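Local coordinates for protein transcription termination factor FttA (Methanosarcina mazei, PDB 2XR1) that probably terminates transcription by cutting nascent RNA as it leaves RNA polymerase and then degrading the released transcript, as a zinc-dependent nuclease, at residues Arg62-Met67 against Glu315-Ala320; Leu534-Tyr539 against Arg548-Trp553. All coordinates share one frame; numbering follows the deposited sequence.

Contact 1 of 2, residues Arg62-Met67 against Glu315-Ala320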
loop_
_atom_site.group_PDB
_atom_site.type_symbol
_atom_site.label_atom_id
_atom_site.label_comp_id
_atom_site.label_asym_id
_atom_site.label_seq_id
_atom_site.Cartn_x
_atom_site.Cartn_y
_atom_site.Cartn_z
ATOM N N ARG B 62 -20.509 -2.564 29.370
ATOM C CA ARG B 62 -20.160 -3.268 28.127
ATOM C C ARG B 62 -18.658 -3.215 27.807
ATOM O O ARG B 62 -18.275 -2.903 26.674
ATOM C CB ARG B 62 -20.977 -2.707 26.953
ATOM N N THR B 63 -17.812 -3.519 28.790
ATOM C CA THR B 63 -16.356 -3.540 28.565
ATOM C C THR B 63 -15.592 -4.377 29.592
ATOM O O THR B 63 -16.160 -4.818 30.596
ATOM C CB THR B 63 -15.744 -2.091 28.528
ATOM O OG1 THR B 63 -14.333 -2.140 28.777
ATOM C CG2 THR B 63 -16.392 -1.179 29.563
ATOM N N ARG B 64 -14.308 -4.603 29.303
ATOM C CA ARG B 64 -13.399 -5.281 30.229
ATOM C C ARG B 64 -12.935 -4.293 31.303
ATOM O O ARG B 64 -12.432 -3.202 30.991
ATOM C CB ARG B 64 -12.158 -5.865 29.519
ATOM C CG ARG B 64 -12.431 -6.950 28.436
ATOM C CD ARG B 64 -11.555 -8.246 28.585
ATOM N NE ARG B 64 -10.230 -8.063 29.222
ATOM C CZ ARG B 64 -9.107 -7.652 28.610
ATOM N NH1 ARG B 64 -9.094 -7.331 27.315
ATOM N NH2 ARG B 64 -7.975 -7.555 29.305
ATOM N N ILE B 65 -13.099 -4.708 32.560
ATOM C CA ILE B 65 -12.759 -3.910 33.732
ATOM C C ILE B 65 -12.015 -4.769 34.736
ATOM O O ILE B 65 -12.443 -5.869 35.023
ATOM C CB ILE B 65 -14.011 -3.356 34.423
ATOM C CG1 ILE B 65 -14.825 -2.507 33.445
ATOM C CG2 ILE B 65 -13.610 -2.528 35.652
ATOM C CD1 ILE B 65 -15.894 -1.673 34.107
ATOM N N ALA B 66 -10.893 -4.263 35.241
ATOM C CA ALA B 66 -10.182 -4.854 36.372
ATOM C C ALA B 66 -10.181 -3.844 37.545
ATOM O O ALA B 66 -10.129 -2.623 37.352
ATOM C CB ALA B 66 -8.747 -5.224 35.977
ATOM N N MET B 67 -10.248 -4.346 38.765
ATOM C CA MET B 67 -10.028 -3.485 39.902
ATOM C C MET B 67 -8.573 -3.670 40.317
ATOM O O MET B 67 -7.996 -4.702 40.042
ATOM C CB MET B 67 -11.032 -3.806 41.016
ATOM C CG MET B 67 -10.628 -4.931 41.900
ATOM S SD MET B 67 -9.406 -4.427 43.106
ATOM C CE MET B 67 -9.088 -5.999 43.906
ATOM N N GLU B 315 -9.982 -13.809 25.171
ATOM C CA GLU B 315 -10.161 -12.601 25.933
ATOM C C GLU B 315 -10.260 -11.500 24.876
ATOM O O GLU B 315 -9.252 -11.177 24.233
ATOM C CB GLU B 315 -8.953 -12.450 26.836
ATOM C CG GLU B 315 -8.900 -11.258 27.749
ATOM C CD GLU B 315 -7.809 -11.433 28.834
ATOM O OE1 GLU B 315 -6.584 -11.376 28.511
ATOM O OE2 GLU B 315 -8.186 -11.656 30.011
ATOM N N VAL B 316 -11.490 -10.992 24.675
ATOM C CA VAL B 316 -11.805 -9.997 23.667
ATOM C C VAL B 316 -11.327 -8.640 24.112
ATOM O O VAL B 316 -11.743 -8.162 25.144
ATOM C CB VAL B 316 -13.338 -9.872 23.416
ATOM C CG1 VAL B 316 -13.601 -8.899 22.298
ATOM C CG2 VAL B 316 -13.940 -11.228 23.102
ATOM N N THR B 317 -10.520 -7.994 23.284
ATOM C CA THR B 317 -9.690 -6.885 23.726
ATOM C C THR B 317 -9.760 -5.748 22.715
ATOM O O THR B 317 -9.395 -5.927 21.556
ATOM C CB THR B 317 -8.237 -7.401 23.851
ATOM O OG1 THR B 317 -8.238 -8.530 24.728
ATOM C CG2 THR B 317 -7.274 -6.364 24.388
ATOM N N ASP B 318 -10.299 -4.605 23.151
ATOM C CA ASP B 318 -10.279 -3.396 22.338
ATOM C C ASP B 318 -8.807 -2.979 22.193
ATOM O O ASP B 318 -8.181 -2.631 23.183
ATOM C CB ASP B 318 -11.059 -2.249 22.987
ATOM C CG ASP B 318 -12.503 -2.619 23.323
ATOM O OD1 ASP B 318 -13.179 -3.142 22.420
ATOM O OD2 ASP B 318 -12.988 -2.357 24.472
ATOM N N ILE B 319 -8.256 -3.057 20.978
ATOM C CA ILE B 319 -6.913 -2.572 20.718
ATOM C C ILE B 319 -6.869 -1.248 19.944
ATOM O O ILE B 319 -5.800 -0.692 19.726
ATOM C CB ILE B 319 -6.040 -3.613 20.010
ATOM C CG1 ILE B 319 -6.639 -4.012 18.655
ATOM C CG2 ILE B 319 -5.828 -4.768 20.964
ATOM C CD1 ILE B 319 -5.774 -5.002 17.858
ATOM N N ALA B 320 -8.042 -0.765 19.542
ATOM C CA ALA B 320 -8.172 0.437 18.755
ATOM C C ALA B 320 -9.629 0.880 18.764
ATOM O O ALA B 320 -10.511 0.164 19.199
ATOM C CB ALA B 320 -7.674 0.206 17.342
#

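Contact 2 of 2, residues Leu534-Tyr539 against Arg548-Trp553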
loop_
_atom_site.group_PDB
_atom_site.type_symbol
_atom_site.label_atom_id
_atom_site.label_comp_id
_atom_site.label_asym_id
_atom_site.label_seq_id
_atom_site.Cartn_x
_atom_site.Cartn_y
_atom_site.Cartn_z
ATOM N N LEU B 534 22.089 -38.071 11.138
ATOM C CA LEU B 534 21.608 -36.715 11.237
ATOM C C LEU B 534 20.110 -36.722 10.976
ATOM O O LEU B 534 19.699 -37.030 9.859
ATOM C CB LEU B 534 22.326 -35.833 10.208
ATOM C CG LEU B 534 21.918 -34.354 10.178
ATOM C CD1 LEU B 534 22.444 -33.684 11.421
ATOM C CD2 LEU B 534 22.432 -33.688 8.897
ATOM N N VAL B 535 19.302 -36.359 11.977
ATOM C CA VAL B 535 17.857 -36.577 11.901
ATOM C C VAL B 535 17.116 -35.284 11.657
ATOM O O VAL B 535 17.088 -34.422 12.514
ATOM C CB VAL B 535 17.346 -37.218 13.209
ATOM C CG1 VAL B 535 15.888 -37.670 13.079
ATOM C CG2 VAL B 535 18.243 -38.415 13.589
ATOM N N PHE B 536 16.516 -35.137 10.494
ATOM C CA PHE B 536 15.650 -33.989 10.237
ATOM C C PHE B 536 14.204 -34.271 10.638
ATOM O O PHE B 536 13.580 -35.155 10.080
ATOM C CB PHE B 536 15.683 -33.608 8.762
ATOM C CG PHE B 536 16.972 -32.997 8.327
ATOM C CD1 PHE B 536 17.358 -31.762 8.798
ATOM C CD2 PHE B 536 17.802 -33.647 7.423
ATOM C CE1 PHE B 536 18.549 -31.195 8.401
ATOM C CE2 PHE B 536 18.987 -33.065 7.011
ATOM C CZ PHE B 536 19.353 -31.842 7.502
ATOM N N VAL B 537 13.669 -33.484 11.565
ATOM C CA VAL B 537 12.367 -33.752 12.164
ATOM C C VAL B 537 11.302 -32.784 11.693
ATOM O O VAL B 537 10.150 -32.900 12.086
ATOM C CB VAL B 537 12.415 -33.672 13.671
ATOM C CG1 VAL B 537 13.406 -34.702 14.235
ATOM C CG2 VAL B 537 12.761 -32.303 14.081
ATOM N N GLY B 538 11.669 -31.849 10.835
ATOM C CA GLY B 538 10.697 -30.952 10.240
ATOM C C GLY B 538 11.242 -30.359 8.949
ATOM O O GLY B 538 12.437 -30.507 8.672
ATOM N N TYR B 539 10.419 -29.628 8.203
ATOM C CA TYR B 539 10.897 -29.001 6.961
ATOM C C TYR B 539 12.108 -28.097 7.207
ATOM O O TYR B 539 12.287 -27.541 8.294
ATOM C CB TYR B 539 9.793 -28.186 6.254
ATOM C CG TYR B 539 9.598 -26.811 6.846
ATOM C CD1 TYR B 539 8.927 -26.643 8.034
ATOM C CD2 TYR B 539 10.109 -25.698 6.224
ATOM C CE1 TYR B 539 8.769 -25.398 8.612
ATOM C CE2 TYR B 539 9.942 -24.411 6.766
ATOM C CZ TYR B 539 9.284 -24.268 7.975
ATOM O OH TYR B 539 9.113 -23.005 8.531
ATOM N N ARG B 548 20.062 -27.715 2.135
ATOM C CA ARG B 548 21.112 -28.126 1.241
ATOM C C ARG B 548 21.583 -29.566 1.546
ATOM O O ARG B 548 21.690 -30.391 0.634
ATOM C CB ARG B 548 22.236 -27.077 1.271
ATOM C CG ARG B 548 23.582 -27.534 0.821
ATOM C CD ARG B 548 24.113 -26.661 -0.262
ATOM N NE ARG B 548 24.552 -25.336 0.180
ATOM C CZ ARG B 548 25.255 -24.492 -0.586
ATOM N NH1 ARG B 548 25.598 -24.832 -1.836
ATOM N NH2 ARG B 548 25.623 -23.302 -0.104
ATOM N N ILE B 549 21.810 -29.900 2.802
ATOM C CA ILE B 549 22.159 -31.280 3.135
ATOM C C ILE B 549 21.078 -32.270 2.695
ATOM O O ILE B 549 21.357 -33.269 2.031
ATOM C CB ILE B 549 22.375 -31.471 4.611
ATOM C CG1 ILE B 549 23.621 -30.708 5.050
ATOM C CG2 ILE B 549 22.518 -32.934 4.907
ATOM C CD1 ILE B 549 23.833 -30.656 6.545
ATOM N N GLN B 550 19.841 -31.974 3.061
ATOM C CA GLN B 550 18.694 -32.831 2.759
ATOM C C GLN B 550 18.512 -33.080 1.280
ATOM O O GLN B 550 17.898 -34.070 0.914
ATOM C CB GLN B 550 17.442 -32.191 3.345
ATOM C CG GLN B 550 16.086 -32.740 2.869
ATOM C CD GLN B 550 14.946 -32.232 3.743
ATOM O OE1 GLN B 550 14.856 -32.574 4.927
ATOM N NE2 GLN B 550 14.117 -31.372 3.188
ATOM N N LYS B 551 19.032 -32.187 0.438
ATOM C CA LYS B 551 19.050 -32.397 -1.013
ATOM C C LYS B 551 20.206 -33.299 -1.488
ATOM O O LYS B 551 20.390 -33.510 -2.694
ATOM C CB LYS B 551 19.143 -31.053 -1.755
ATOM C CG LYS B 551 17.894 -30.209 -1.729
ATOM C CD LYS B 551 18.000 -29.036 -2.743
ATOM C CE LYS B 551 17.552 -27.695 -2.105
ATOM N NZ LYS B 551 17.457 -26.554 -3.044
ATOM N N GLY B 552 21.007 -33.803 -0.556
ATOM C CA GLY B 552 22.105 -34.713 -0.912
ATOM C C GLY B 552 23.394 -34.023 -1.331
ATOM O O GLY B 552 24.251 -34.643 -1.961
ATOM N N TRP B 553 23.543 -32.741 -0.994
ATOM C CA TRP B 553 24.854 -32.101 -1.036
ATOM C C TRP B 553 25.706 -32.715 0.091
ATOM O O TRP B 553 25.222 -32.875 1.232
ATOM C CB TRP B 553 24.736 -30.584 -0.873
ATOM C CG TRP B 553 24.906 -29.851 -2.131
ATOM C CD1 TRP B 553 26.093 -29.507 -2.717
ATOM C CD2 TRP B 553 23.877 -29.370 -3.001
ATOM N NE1 TRP B 553 25.866 -28.850 -3.898
ATOM C CE2 TRP B 553 24.516 -28.744 -4.095
ATOM C CE3 TRP B 553 22.482 -29.406 -2.966
ATOM C CZ2 TRP B 553 23.810 -28.154 -5.138
ATOM C CZ3 TRP B 553 21.780 -28.814 -4.010
ATOM C CH2 TRP B 553 22.450 -28.204 -5.087
#

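Contact 1 of 2, residues Arg62-Met67 against Glu315-Ala320
Arg64 is the centre of the contact, reaching Glu315, Val316 and Thr317 with one side chain. Glu315 CG sits over the centre of one guanidinium face, 3.7 Å from Arg64 CZ. The two side chains cross at about a right angle, and the carboxylate, its plane only 13° from that of the guanidinium, lies off toward NH2. Bends at chi2 and chi3 of Arg64 lay the guanidinium across Glu315 and beside Thr317. An arginine suits the place because its chain is long enough to span the distance and its flat end offers a face.

The opposite charges probably still attract, though no N-H points at the carboxylate: Arg64 NH2 and Glu315 OE1 are 4.1 Å apart, with the oxygen well out of the guanidinium plane. Glu315 OE1 instead accepts a hydrogen bond from the backbone N of Asp312. A glutamate suits this place because its methylenes offer a surface for stacking and its acid end can both satisfy a backbone N-H and draw the arginine.

The contact joins two domains. Residues 62-67 lead from a Schellman motif at Arg62 into the last strand of the first KH domain, a type II KH fold; residues 315-320 enter an edge strand of the metallo-beta-lactamase sandwich.

Polar and van der Waals contacts fill in around the stack. Val316 O lies 3.4 Å from Arg64 CD and also sits at the guanidinium edge, near its plane. Thr317 OG1 comes close to Arg64 NH1, but the angle is too poor for a hydrogen bond; a threonine fits here because its hydroxyl can bond within its own segment, to Glu315 O at 2.9 Å, approaching from above the carbonyl plane.

Contact 2 of 2, residues Leu534-Tyr539 against Arg548-Trp553
Ile549 points its branched side chain at Leu534 and Phe536, and these three make the apolar part of the contact. Leu534 CD2 lies 4.1 Å from Ile549 CG2 and equally near Ile549 CD1, so one methyl meets both branches of the isoleucine. Phe536 presents its edge: Ile549 CG2 is near the ring plane, 4.1 Å from Phe536 CE2. Ile549 has CG1 beside the backbone N (chi1 -67°), which swings CG2 to the far side, where it meets both partners. Branched and aromatic side chains suit the buried interface between strand 533-536 and helix 545-550, part of a beta-alpha-beta connection of the beta-CASP domain, with further short strands inserted before the adjacent parallel strand 573-576.

Gln550 adds a mixed contact. Its CB lies 4.1 Å from Phe536 CE2, and the extended chain carries OE1 to within 4.0 Å of Phe536 CD2, obliquely to the ring; amide and ring planes stand 81° apart. The side chain also touches Val576, while the polar amide suits a partly exposed position.

Helix and strand are thus held across this contact by dispersion and burial of hydrocarbon, which depend on complementary shape more than on precise bond angles.

How the contacts relate
The two contacts lie on opposite sides of the chain's centre, with their own centres 46 Å apart and their nearest atoms about 25 Å apart. They come in series along the sequence and share no sheet. Contact 1 links parts 248 residues apart, setting the first KH domain against the edge of a metallo-beta-lactamase sheet. Contact 2 is local, packing the helix of residues 545-550 on the parallel sheet of the beta-CASP domain. Contact 1 is thus an interface between domains and contact 2 part of the packing within one. Both lie away from the two zinc ions bound by residues such as His245 and His607.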